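Local coordinates for putative endonuclease/exonuclease/phosphatase family protein (Bacteroides thetaiotaomicron, PDB 3MPR) that probably acts as a metal-dependent nuclease of the endonuclease/exonuclease/phosphatase family, hydrolysing phosphodiester bonds in nucleic acids, at residues V238-R252 with Y272-E286. Numbering follows the deposited sequence.
Sequences VKRYGVLTDTYRSVR and YEARTPSDHFPVKVE. With ACY (acetic acid), chain E.
With CG of Arg240 trans to its backbone N (chi1 -171°) and a bend at chi3, the guanidinium comes alongside Glu286, whose own bend at chi2 turns the carboxylate to meet it. The resulting salt bridge is side-on and bidentate: NE of Arg240 reaches OE2 of Glu286 at 2.8 Å, and NH2 of Arg240 meets the syn lone pair of Glu286 OE1 at 2.8 Å. The two planes stay 37° apart, so the pairing is twisted rather than flat. It illustrates how directly paired residues on one face of an antiparallel sheet can match charges across strands. Replacing Arg240 by an alanine is likely to leave the Glu286 carboxylate without both N-H donors and Asp43 of the second subunit without its salt-bridge partner. A classic beta bulge sets Lys239 and Arg240 opposite Glu286, whose O takes a bond from Lys239 N and a weak one from Arg240 N; the antiparallel pairing then runs through Gly242 and Lys284. On the other face, CE2 of Tyr241 packs on CG1 of Val283 at 3.5 Å.

Farther along, the same two segments pair again as a separate two-stranded antiparallel sheet, 248-251 with 272-275. CB of Arg275 lies over one face of the Tyr248 ring, 3.5 Å from its centroid, a CH-pi contact. The guanidinium of Arg275 continues past the ring, NE giving a nearly straight hydrogen bond to Ser250 OG (3.0 Å, 168°), while NH1 reaches Arg24 O and Asp26.

Strand 283-289 runs between strands 5-13 and 237-243 in one sheet of the DNase I-like fold, strand 228-232 packing on Val283 and Val285. Helix 28-41 covers Leu244 and Pro282, while the second subunit packs on Arg249 and Ala274.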
ATOM      1  N   VAL A 238     -16.197   2.786  -8.733  1.00  7.10           N
ATOM      2  CA  VAL A 238     -14.999   3.075  -7.955  1.00  7.88           C
ATOM      3  C   VAL A 238     -14.945   2.070  -6.798  1.00  8.91           C
ATOM      4  O   VAL A 238     -15.749   2.142  -5.872  1.00 10.59           O
ATOM      5  CB  VAL A 238     -14.990   4.522  -7.415  1.00 13.68           C
ATOM      6  CG1 VAL A 238     -13.711   4.783  -6.622  1.00  9.85           C
ATOM      7  CG2 VAL A 238     -15.110   5.538  -8.573  1.00 13.85           C
ATOM      8  N   LYS A 239     -14.013   1.129  -6.882  1.00  8.20           N
ATOM      9  CA  LYS A 239     -13.899   0.067  -5.893  1.00  6.33           C
ATOM     10  C   LYS A 239     -13.210   0.562  -4.622  1.00 12.04           C
ATOM     11  O   LYS A 239     -13.672   0.298  -3.509  1.00  8.98           O
ATOM     12  CB  LYS A 239     -13.114  -1.113  -6.470  1.00  9.18           C
ATOM     13  CG  LYS A 239     -13.702  -1.693  -7.753  1.00 16.77           C
ATOM     14  CD  LYS A 239     -14.849  -2.657  -7.467  1.00 28.93           C
ATOM     15  CE  LYS A 239     -14.344  -3.921  -6.771  1.00 31.23           C
ATOM     16  NZ  LYS A 239     -15.441  -4.890  -6.533  1.00 30.42           N
ATOM     17  N   ARG A 240     -12.110   1.290  -4.774  1.00 10.29           N
ATOM     18  CA  ARG A 240     -11.300   1.586  -3.590  1.00 11.03           C
ATOM     19  C   ARG A 240     -10.457   2.833  -3.781  1.00 10.96           C
ATOM     20  O   ARG A 240      -9.984   3.108  -4.876  1.00  8.08           O
ATOM     21  CB  ARG A 240     -10.422   0.374  -3.238  1.00  9.48           C
ATOM     22  CG  ARG A 240      -9.673   0.466  -1.901  1.00 12.96           C
ATOM     23  CD  ARG A 240      -9.323  -0.939  -1.361  1.00 14.86           C
ATOM     24  NE  ARG A 240      -8.411  -1.661  -2.250  1.00 12.57           N
ATOM     25  CZ  ARG A 240      -7.925  -2.877  -2.014  1.00 14.20           C
ATOM     26  NH1 ARG A 240      -8.265  -3.540  -0.903  1.00 10.70           N
ATOM     27  NH2 ARG A 240      -7.100  -3.440  -2.898  1.00 10.60           N
ATOM     28  N   TYR A 241     -10.301   3.583  -2.696  1.00  7.24           N
ATOM     29  CA  TYR A 241      -9.519   4.804  -2.678  1.00  6.79           C
ATOM     30  C   TYR A 241      -8.527   4.652  -1.533  1.00  4.42           C
ATOM     31  O   TYR A 241      -8.891   4.214  -0.434  1.00  6.25           O
ATOM     32  CB  TYR A 241     -10.450   5.997  -2.433  1.00  7.88           C
ATOM     33  CG  TYR A 241      -9.785   7.322  -2.081  1.00 10.22           C
ATOM     34  CD1 TYR A 241      -9.298   7.559  -0.791  1.00 10.33           C
ATOM     35  CD2 TYR A 241      -9.680   8.348  -3.021  1.00  9.66           C
ATOM     36  CE1 TYR A 241      -8.716   8.768  -0.454  1.00  8.42           C
ATOM     37  CE2 TYR A 241      -9.104   9.581  -2.690  1.00  7.79           C
ATOM     38  CZ  TYR A 241      -8.625   9.783  -1.410  1.00  7.77           C
ATOM     39  OH  TYR A 241      -8.042  10.983  -1.065  1.00 11.24           O
ATOM     40  N   GLY A 242      -7.275   4.998  -1.788  1.00  6.62           N
ATOM     41  CA  GLY A 242      -6.271   4.992  -0.741  1.00  9.21           C
ATOM     42  C   GLY A 242      -5.321   6.169  -0.867  1.00  9.09           C
ATOM     43  O   GLY A 242      -4.963   6.583  -1.964  1.00  7.61           O
ATOM     44  N   VAL A 243      -4.944   6.734   0.272  1.00  6.60           N
ATOM     45  CA  VAL A 243      -3.815   7.648   0.340  1.00  5.69           C
ATOM     46  C   VAL A 243      -2.636   6.873   0.916  1.00  6.34           C
ATOM     47  O   VAL A 243      -2.726   6.299   2.009  1.00 11.67           O
ATOM     48  CB  VAL A 243      -4.144   8.853   1.239  1.00 10.36           C
ATOM     49  CG1 VAL A 243      -2.935   9.727   1.420  1.00 15.29           C
ATOM     50  CG2 VAL A 243      -5.297   9.656   0.644  1.00  9.54           C
ATOM     51  N   LEU A 244      -1.526   6.848   0.187  1.00  7.71           N
ATOM     52  CA  LEU A 244      -0.384   6.033   0.589  1.00  6.13           C
ATOM     53  C   LEU A 244       0.616   6.888   1.371  1.00  8.54           C
ATOM     54  O   LEU A 244       1.238   7.800   0.829  1.00  9.90           O
ATOM     55  CB  LEU A 244       0.262   5.396  -0.648  1.00  4.42           C
ATOM     56  CG  LEU A 244      -0.794   4.740  -1.571  1.00  8.67           C
ATOM     57  CD1 LEU A 244      -0.163   4.108  -2.808  1.00  6.74           C
ATOM     58  CD2 LEU A 244      -1.623   3.707  -0.811  1.00 12.74           C
ATOM     59  N   THR A 245       0.760   6.574   2.653  1.00  6.40           N
ATOM     60  CA  THR A 245       1.556   7.375   3.580  1.00  5.95           C
ATOM     61  C   THR A 245       2.981   6.843   3.763  1.00 11.68           C
ATOM     62  O   THR A 245       3.693   7.263   4.685  1.00  9.74           O
ATOM     63  CB  THR A 245       0.854   7.442   4.967  1.00  6.85           C
ATOM     64  OG1 THR A 245       0.693   6.122   5.507  1.00  9.21           O
ATOM     65  CG2 THR A 245      -0.528   8.088   4.827  1.00  8.12           C
ATOM     66  N   ASP A 246       3.398   5.943   2.872  1.00  6.64           N
ATOM     67  CA  ASP A 246       4.679   5.250   3.010  1.00  8.80           C
ATOM     68  C   ASP A 246       5.773   6.287   3.222  1.00  8.23           C
ATOM     69  O   ASP A 246       5.758   7.340   2.581  1.00  7.97           O
ATOM     70  CB  ASP A 246       5.027   4.454   1.743  1.00  4.24           C
ATOM     71  CG  ASP A 246       3.944   3.481   1.310  1.00 12.72           C
ATOM     72  OD1 ASP A 246       2.739   3.763   1.492  1.00 10.84           O
ATOM     73  OD2 ASP A 246       4.318   2.438   0.717  1.00 11.08           O
ATOM     74  N   THR A 247       6.720   5.999   4.113  1.00 10.04           N
ATOM     75  CA  THR A 247       7.869   6.888   4.302  1.00  7.28           C
ATOM     76  C   THR A 247       9.190   6.130   4.282  1.00  6.99           C
ATOM     77  O   THR A 247       9.261   4.958   4.680  1.00  9.11           O
ATOM     78  CB  THR A 247       7.794   7.649   5.660  1.00  5.24           C
ATOM     79  OG1 THR A 247       7.496   6.719   6.706  1.00 10.23           O
ATOM     80  CG2 THR A 247       6.724   8.720   5.631  1.00  4.64           C
ATOM     81  N   TYR A 248      10.239   6.809   3.837  1.00  7.44           N
ATOM     82  CA  TYR A 248      11.583   6.261   3.920  1.00  7.30           C
ATOM     83  C   TYR A 248      12.329   6.939   5.074  1.00  6.85           C
ATOM     84  O   TYR A 248      11.724   7.681   5.855  1.00 11.43           O
ATOM     85  CB  TYR A 248      12.320   6.385   2.571  1.00  7.04           C
ATOM     86  CG  TYR A 248      12.752   7.790   2.150  1.00  8.11           C
ATOM     87  CD1 TYR A 248      14.073   8.186   2.281  1.00 11.46           C
ATOM     88  CD2 TYR A 248      11.859   8.687   1.577  1.00  8.46           C
ATOM     89  CE1 TYR A 248      14.494   9.439   1.883  1.00 11.49           C
ATOM     90  CE2 TYR A 248      12.275   9.965   1.165  1.00  9.97           C
ATOM     91  CZ  TYR A 248      13.603  10.325   1.326  1.00 10.13           C
ATOM     92  OH  TYR A 248      14.064  11.570   0.953  1.00 12.72           O
ATOM     93  N   ARG A 249      13.624   6.669   5.210  1.00  8.41           N
ATOM     94  CA  ARG A 249      14.378   7.230   6.330  1.00 10.44           C
ATOM     95  C   ARG A 249      15.686   7.794   5.831  1.00 11.31           C
ATOM     96  O   ARG A 249      16.274   7.261   4.891  1.00 10.40           O
ATOM     97  CB  ARG A 249      14.675   6.173   7.397  1.00 11.39           C
ATOM     98  CG  ARG A 249      13.439   5.522   8.038  1.00 10.73           C
ATOM     99  CD  ARG A 249      12.704   6.430   9.041  1.00  9.15           C
ATOM    100  NE  ARG A 249      11.577   5.700   9.624  1.00 11.94           N
ATOM    101  CZ  ARG A 249      10.372   5.629   9.071  1.00 10.27           C
ATOM    102  NH1 ARG A 249      10.124   6.287   7.940  1.00  6.96           N
ATOM    103  NH2 ARG A 249       9.410   4.911   9.651  1.00  7.64           N
ATOM    104  N   SER A 250      16.156   8.851   6.487  1.00 12.07           N
ATOM    105  CA  SER A 250      17.478   9.390   6.194  1.00 14.56           C
ATOM    106  C   SER A 250      18.235   9.592   7.494  1.00 13.61           C
ATOM    107  O   SER A 250      17.639   9.655   8.569  1.00 11.87           O
ATOM    108  CB  SER A 250      17.362  10.715   5.439  1.00 12.64           C
ATOM    109  OG  SER A 250      16.757  11.689   6.268  1.00 14.11           O
ATOM    110  N   VAL A 251      19.556   9.669   7.399  1.00 14.62           N
ATOM    111  CA  VAL A 251      20.371   9.940   8.575  1.00 19.25           C
ATOM    112  C   VAL A 251      20.247  11.406   8.959  1.00 20.38           C
ATOM    113  O   VAL A 251      20.377  12.291   8.115  1.00 20.03           O
ATOM    114  CB  VAL A 251      21.848   9.600   8.330  1.00 23.08           C
ATOM    115  CG1 VAL A 251      22.696  10.009   9.537  1.00 23.21           C
ATOM    116  CG2 VAL A 251      21.999   8.116   8.050  1.00 23.50           C
ATOM    117  N   ARG A 252      19.967  11.645  10.236  1.00 19.98           N
ATOM    118  CA  ARG A 252      19.874  12.993  10.786  1.00 30.80           C
ATOM    119  C   ARG A 252      21.257  13.626  10.851  1.00 36.21           C
ATOM    120  O   ARG A 252      22.153  13.096  11.509  1.00 31.28           O
ATOM    121  CB  ARG A 252      19.287  12.944  12.197  1.00 31.97           C
ATOM    122  CG  ARG A 252      17.929  13.586  12.343  1.00 38.02           C
ATOM    123  CD  ARG A 252      17.569  13.785  13.807  1.00 38.82           C
ATOM    124  NE  ARG A 252      16.187  13.395  14.083  1.00 44.10           N
ATOM    125  CZ  ARG A 252      15.117  14.092  13.709  1.00 44.06           C
ATOM    126  NH1 ARG A 252      15.258  15.225  13.029  1.00 44.02           N
ATOM    127  NH2 ARG A 252      13.901  13.653  14.012  1.00 41.79           N
ATOM    128  N   TYR A 272      17.986   8.744  12.924  1.00 20.80           N
ATOM    129  CA  TYR A 272      17.310   8.824  11.635  1.00 15.43           C
ATOM    130  C   TYR A 272      16.053   9.655  11.766  1.00 16.88           C
ATOM    131  O   TYR A 272      15.596   9.911  12.876  1.00 15.07           O
ATOM    132  CB  TYR A 272      16.918   7.426  11.148  1.00 14.91           C
ATOM    133  CG  TYR A 272      18.092   6.530  10.856  1.00 16.59           C
ATOM    134  CD1 TYR A 272      18.679   5.772  11.864  1.00 17.74           C
ATOM    135  CD2 TYR A 272      18.611   6.433   9.570  1.00 20.35           C
ATOM    136  CE1 TYR A 272      19.752   4.945  11.603  1.00 17.24           C
ATOM    137  CE2 TYR A 272      19.691   5.605   9.296  1.00 22.38           C
ATOM    138  CZ  TYR A 272      20.256   4.868  10.318  1.00 20.80           C
ATOM    139  OH  TYR A 272      21.319   4.043  10.047  1.00 25.58           O
ATOM    140  N   GLU A 273      15.501  10.080  10.629  1.00 11.74           N
ATOM    141  CA  GLU A 273      14.221  10.764  10.621  1.00 14.25           C
ATOM    142  C   GLU A 273      13.377  10.291   9.445  1.00 10.16           C
ATOM    143  O   GLU A 273      13.905   9.897   8.406  1.00 11.12           O
ATOM    144  CB  GLU A 273      14.401  12.278  10.556  1.00 18.70           C
ATOM    145  CG  GLU A 273      15.051  12.790   9.286  1.00 18.50           C
ATOM    146  CD  GLU A 273      15.344  14.293   9.360  1.00 27.95           C
ATOM    147  OE1 GLU A 273      14.386  15.096   9.277  1.00 29.99           O
ATOM    148  OE2 GLU A 273      16.527  14.668   9.517  1.00 22.09           O
ATOM    149  N   ALA A 274      12.066  10.330   9.619  1.00 10.98           N
ATOM    150  CA  ALA A 274      11.164   9.971   8.537  1.00 10.52           C
ATOM    151  C   ALA A 274      11.218  11.039   7.462  1.00 12.84           C
ATOM    152  O   ALA A 274      11.376  12.221   7.763  1.00 14.36           O
ATOM    153  CB  ALA A 274       9.747   9.816   9.058  1.00 13.04           C
ATOM    154  N   ARG A 275      11.091  10.611   6.207  1.00  9.60           N
ATOM    155  CA  ARG A 275      11.056  11.515   5.060  1.00  8.55           C
ATOM    156  C   ARG A 275       9.899  11.074   4.182  1.00 10.10           C
ATOM    157  O   ARG A 275       9.680   9.875   4.019  1.00  8.66           O
ATOM    158  CB  ARG A 275      12.337  11.360   4.228  1.00 11.34           C
ATOM    159  CG  ARG A 275      13.608  11.850   4.892  1.00 14.66           C
ATOM    160  CD  ARG A 275      13.712  13.355   4.763  1.00 15.49           C
ATOM    161  NE  ARG A 275      14.917  13.876   5.406  1.00 15.75           N
ATOM    162  CZ  ARG A 275      15.204  15.171   5.496  1.00 13.68           C
ATOM    163  NH1 ARG A 275      14.374  16.072   4.980  1.00 11.94           N
ATOM    164  NH2 ARG A 275      16.316  15.566   6.104  1.00 12.59           N
ATOM    165  N   THR A 276       9.170  12.022   3.600  1.00  7.45           N
ATOM    166  CA  THR A 276       8.106  11.655   2.673  1.00  8.63           C
ATOM    167  C   THR A 276       8.697  11.653   1.258  1.00  9.85           C
ATOM    168  O   THR A 276       9.518  12.507   0.932  1.00 10.73           O
ATOM    169  CB  THR A 276       6.912  12.615   2.764  1.00  9.83           C
ATOM    170  OG1 THR A 276       7.357  13.959   2.515  1.00 11.06           O
ATOM    171  CG2 THR A 276       6.271  12.530   4.141  1.00  9.25           C
ATOM    172  N   PRO A 277       8.310  10.673   0.431  1.00 10.78           N
ATOM    173  CA  PRO A 277       8.874  10.556  -0.921  1.00  8.74           C
ATOM    174  C   PRO A 277       8.568  11.790  -1.777  1.00 10.31           C
ATOM    175  O   PRO A 277       9.367  12.131  -2.637  1.00 11.13           O
ATOM    176  CB  PRO A 277       8.187   9.311  -1.482  1.00 11.30           C
ATOM    177  CG  PRO A 277       7.877   8.484  -0.255  1.00 10.15           C
ATOM    178  CD  PRO A 277       7.509   9.493   0.802  1.00 11.69           C
ATOM    179  N   SER A 278       7.435  12.442  -1.540  1.00  7.16           N
ATOM    180  CA  SER A 278       7.187  13.755  -2.131  1.00 12.17           C
ATOM    181  C   SER A 278       6.458  14.614  -1.117  1.00 10.23           C
ATOM    182  O   SER A 278       6.122  14.140  -0.043  1.00  8.89           O
ATOM    183  CB  SER A 278       6.363  13.652  -3.416  1.00 10.68           C
ATOM    184  OG  SER A 278       6.143  14.951  -3.936  1.00 12.90           O
ATOM    185  N   ASP A 279       6.217  15.880  -1.438  1.00 13.41           N
ATOM    186  CA  ASP A 279       5.481  16.715  -0.494  1.00 11.80           C
ATOM    187  C   ASP A 279       3.963  16.567  -0.629  1.00  8.80           C
ATOM    188  O   ASP A 279       3.194  17.229   0.078  1.00  8.91           O
ATOM    189  CB  ASP A 279       5.953  18.180  -0.500  1.00 12.68           C
ATOM    190  CG  ASP A 279       5.613  18.910  -1.776  1.00 14.84           C
ATOM    191  OD1 ASP A 279       5.350  18.249  -2.802  1.00 17.35           O
ATOM    192  OD2 ASP A 279       5.619  20.161  -1.744  1.00 15.43           O
ATOM    193  N   HIS A 280       3.532  15.672  -1.517  1.00  8.80           N
ATOM    194  CA  HIS A 280       2.162  15.159  -1.458  1.00  8.77           C
ATOM    195  C   HIS A 280       2.215  13.653  -1.195  1.00  9.70           C
ATOM    196  O   HIS A 280       3.256  13.012  -1.384  1.00  7.85           O
ATOM    197  CB  HIS A 280       1.426  15.376  -2.779  1.00  8.24           C
ATOM    198  CG  HIS A 280       1.207  16.815  -3.136  1.00  8.71           C
ATOM    199  ND1 HIS A 280       2.241  17.706  -3.345  1.00 15.40           N
ATOM    200  CD2 HIS A 280       0.065  17.504  -3.364  1.00  6.94           C
ATOM    201  CE1 HIS A 280       1.740  18.888  -3.671  1.00  6.91           C
ATOM    202  NE2 HIS A 280       0.422  18.790  -3.692  1.00 14.31           N
ATOM    203  N   PHE A 281       1.085  13.088  -0.786  1.00  6.06           N
ATOM    204  CA  PHE A 281       0.921  11.638  -0.813  1.00  9.33           C
ATOM    205  C   PHE A 281       0.257  11.247  -2.123  1.00  9.73           C
ATOM    206  O   PHE A 281      -0.605  11.967  -2.598  1.00  8.81           O
ATOM    207  CB  PHE A 281       0.038  11.176   0.338  1.00  9.53           C
ATOM    208  CG  PHE A 281       0.629  11.439   1.693  1.00 11.55           C
ATOM    209  CD1 PHE A 281       1.880  10.949   2.017  1.00  7.58           C
ATOM    210  CD2 PHE A 281      -0.065  12.169   2.640  1.00 14.82           C
ATOM    211  CE1 PHE A 281       2.432  11.186   3.256  1.00  6.93           C
ATOM    212  CE2 PHE A 281       0.489  12.411   3.886  1.00 11.74           C
ATOM    213  CZ  PHE A 281       1.739  11.920   4.186  1.00  8.97           C
ATOM    214  N   PRO A 282       0.636  10.087  -2.694  1.00  7.81           N
ATOM    215  CA  PRO A 282      -0.097   9.612  -3.875  1.00  7.01           C
ATOM    216  C   PRO A 282      -1.528   9.227  -3.524  1.00  8.44           C
ATOM    217  O   PRO A 282      -1.797   8.732  -2.435  1.00  7.54           O
ATOM    218  CB  PRO A 282       0.680   8.364  -4.304  1.00  7.09           C
ATOM    219  CG  PRO A 282       1.416   7.926  -3.108  1.00 10.62           C
ATOM    220  CD  PRO A 282       1.705   9.158  -2.284  1.00  6.24           C
ATOM    221  N   VAL A 283      -2.444   9.469  -4.452  1.00 11.45           N
ATOM    222  CA  VAL A 283      -3.799   8.987  -4.310  1.00  7.70           C
ATOM    223  C   VAL A 283      -3.945   7.805  -5.266  1.00  7.95           C
ATOM    224  O   VAL A 283      -3.685   7.939  -6.457  1.00  7.41           O
ATOM    225  CB  VAL A 283      -4.827  10.070  -4.698  1.00  9.68           C
ATOM    226  CG1 VAL A 283      -6.231   9.475  -4.764  1.00  8.02           C
ATOM    227  CG2 VAL A 283      -4.776  11.255  -3.715  1.00  6.55           C
ATOM    228  N   LYS A 284      -4.339   6.650  -4.742  1.00  7.38           N
ATOM    229  CA  LYS A 284      -4.456   5.451  -5.567  1.00  6.91           C
ATOM    230  C   LYS A 284      -5.914   5.009  -5.612  1.00  5.79           C
ATOM    231  O   LYS A 284      -6.549   4.836  -4.569  1.00  7.02           O
ATOM    232  CB  LYS A 284      -3.571   4.324  -5.014  1.00  8.37           C
ATOM    233  CG  LYS A 284      -3.842   2.975  -5.650  1.00 11.11           C
ATOM    234  CD  LYS A 284      -3.016   1.862  -5.030  1.00 12.18           C
ATOM    235  CE  LYS A 284      -3.616   0.490  -5.357  1.00 13.88           C
ATOM    236  NZ  LYS A 284      -2.682  -0.645  -5.005  1.00  8.44           N
ATOM    237  N   VAL A 285      -6.441   4.814  -6.816  1.00  4.81           N
ATOM    238  CA  VAL A 285      -7.847   4.425  -6.976  1.00  7.78           C
ATOM    239  C   VAL A 285      -7.978   3.193  -7.876  1.00 12.19           C
ATOM    240  O   VAL A 285      -7.326   3.102  -8.917  1.00  9.42           O
ATOM    241  CB  VAL A 285      -8.685   5.589  -7.552  1.00  8.19           C
ATOM    242  CG1 VAL A 285     -10.097   5.097  -7.966  1.00  4.77           C
ATOM    243  CG2 VAL A 285      -8.769   6.738  -6.521  1.00  4.92           C
ATOM    244  N   GLU A 286      -8.799   2.239  -7.451  1.00  8.14           N
ATOM    245  CA  GLU A 286      -9.012   1.020  -8.206  1.00 10.24           C
ATOM    246  C   GLU A 286     -10.401   1.104  -8.812  1.00  9.52           C
ATOM    247  O   GLU A 286     -11.380   1.340  -8.107  1.00  8.72           O
ATOM    248  CB  GLU A 286      -8.850  -0.216  -7.310  1.00  9.91           C
ATOM    249  CG  GLU A 286      -7.381  -0.432  -6.886  1.00 11.88           C
ATOM    250  CD  GLU A 286      -7.241  -1.089  -5.518  1.00 16.13           C
ATOM    251  OE1 GLU A 286      -7.083  -2.320  -5.465  1.00 18.65           O
ATOM    252  OE2 GLU A 286      -7.277  -0.370  -4.498  1.00 15.53           O
TER
HETATM  253  C   ACY E1310      15.097   3.775   3.004  1.00 34.07           C
HETATM  254  O   ACY E1310      15.315   4.548   2.038  1.00 41.69           O
HETATM  255  OXT ACY E1310      14.428   4.071   4.032  1.00 15.97           O
HETATM  256  CH3 ACY E1310      15.676   2.397   2.891  1.00 33.45           C
HETATM  257  O   HOH W   1      12.045  13.529   1.157  1.00  9.66           O
HETATM  258  O   HOH W   2      18.140  13.751   7.242  1.00 36.08           O